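Local coordinates for vacuolar protein sorting-associated protein 54 (Mus musculus, PDB 3N1E) that probably acts in the GARP tethering complex, which serves retrograde transport from early and late endosomes to the trans-Golgi network, at residues 66-69 and 70-74. Sequence-based numbering, arbitrary orientation.
Sequences EAIF and DLLPE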
# COMPACT_ATOMS: atom_id res chain seq x y z
N GLU A 66 -0.04 -7.66 -9.41
CA GLU A 66 -0.02 -8.52 -10.61
C GLU A 66 0.05 -7.69 -11.90
O GLU A 66 0.76 -8.07 -12.86
CB GLU A 66 -1.25 -9.44 -10.62
CG GLU A 66 -1.13 -10.59 -9.63
CD GLU A 66 -2.45 -11.29 -9.34
OE1 GLU A 66 -3.48 -10.93 -9.96
OE2 GLU A 66 -2.45 -12.22 -8.50
N ALA A 67 -0.64 -6.56 -11.91
CA ALA A 67 -0.70 -5.69 -13.08
C ALA A 67 0.64 -4.99 -13.38
O ALA A 67 0.96 -4.76 -14.55
CB ALA A 67 -1.81 -4.66 -12.91
N ILE A 68 1.40 -4.63 -12.34
CA ILE A 68 2.62 -3.80 -12.54
C ILE A 68 3.94 -4.55 -12.37
O ILE A 68 5.03 -3.97 -12.58
CB ILE A 68 2.65 -2.48 -11.68
CG1 ILE A 68 2.49 -2.72 -10.17
CG2 ILE A 68 1.54 -1.57 -12.11
CD1 ILE A 68 3.61 -3.42 -9.45
N PHE A 69 3.86 -5.81 -11.98
CA PHE A 69 5.07 -6.55 -11.68
C PHE A 69 6.09 -6.52 -12.83
O PHE A 69 7.29 -6.30 -12.59
CB PHE A 69 4.77 -8.00 -11.30
CG PHE A 69 5.98 -8.72 -10.80
CD1 PHE A 69 6.49 -8.44 -9.54
CD2 PHE A 69 6.65 -9.63 -11.62
CE1 PHE A 69 7.64 -9.08 -9.07
CE2 PHE A 69 7.79 -10.28 -11.15
CZ PHE A 69 8.29 -10.00 -9.88
N ASP A 70 5.60 -6.74 -14.05
CA ASP A 70 6.45 -6.75 -15.24
C ASP A 70 6.65 -5.39 -15.89
O ASP A 70 7.31 -5.28 -16.94
CB ASP A 70 5.91 -7.75 -16.27
CG ASP A 70 6.07 -9.18 -15.82
OD1 ASP A 70 7.10 -9.50 -15.17
OD2 ASP A 70 5.16 -10.00 -16.10
N LEU A 71 6.12 -4.34 -15.27
CA LEU A 71 6.16 -2.99 -15.82
C LEU A 71 7.03 -2.05 -15.01
O LEU A 71 7.38 -0.97 -15.48
CB LEU A 71 4.76 -2.40 -15.93
CG LEU A 71 3.84 -3.07 -16.93
CD1 LEU A 71 2.43 -2.52 -16.71
CD2 LEU A 71 4.34 -2.77 -18.35
N LEU A 72 7.36 -2.46 -13.79
CA LEU A 72 8.21 -1.64 -12.93
C LEU A 72 9.42 -2.43 -12.43
O LEU A 72 9.29 -3.61 -12.08
CB LEU A 72 7.42 -1.13 -11.72
CG LEU A 72 6.41 -0.01 -11.90
CD1 LEU A 72 5.70 0.24 -10.59
CD2 LEU A 72 7.07 1.27 -12.40
N PRO A 73 10.60 -1.78 -12.37
CA PRO A 73 11.71 -2.40 -11.66
C PRO A 73 11.34 -2.66 -10.18
O PRO A 73 10.45 -1.99 -9.64
CB PRO A 73 12.85 -1.36 -11.76
CG PRO A 73 12.45 -0.38 -12.81
CD PRO A 73 10.93 -0.42 -12.86
N GLU A 74 12.02 -3.62 -9.55
CA GLU A 74 11.70 -4.05 -8.18
C GLU A 74 11.74 -2.90 -7.17
O GLU A 74 10.84 -2.77 -6.33
CB GLU A 74 12.59 -5.22 -7.73
CG GLU A 74 12.31 -5.69 -6.29
CD GLU A 74 13.33 -6.72 -5.79
OE1 GLU A 74 14.48 -6.34 -5.51
OE2 GLU A 74 12.95 -7.90 -5.65
O HOH W 1 2.88 -6.91 -15.13
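Ile68 O accepts two backbone N-H groups from the chain that follows it. Leu71 N lies 2.9 Å from Ile68 O with an N-H...O angle of 156°, and Leu72 N makes a weak, more bent bond of 3.0 Å to the same Ile68 O. An i to i+3 bond of this kind closes a beta-turn over Ile68-Leu71, and the residues inside it, Phe69 and Asp70, take the backbone angles of a type I turn. A water bridges Ala67 O and Asp70 N: it accepts from Asp70 N at 2.9 Å and donates a weak bond to Ala67 O. The same carbonyl is approached by a methyl, Leu71 CD1 reaching to 3.4 Å from Ala67 O. The turn lies in the link between helix 52-68 and helix 74-98, with Pro73 at the N-cap position of the latter, in the helical C-terminal domain of Vps54. Apolar contact between the two segments comes from Ile68 CB and Leu72 CD1, 4.2 Å apart; both side chains also touch Thr77 and Leu80 of helix 74-98, while Leu28 and Ile21 of helix 17-40 meet Ile68 and Leu72 respectively. On the exposed side, Phe69 has CG anti to its own N (chi1 -172°), which sets CD2 3.6 Å from Asp70 OD1, with ring and carboxylate planes 65° apart; this ring also meets that of His65.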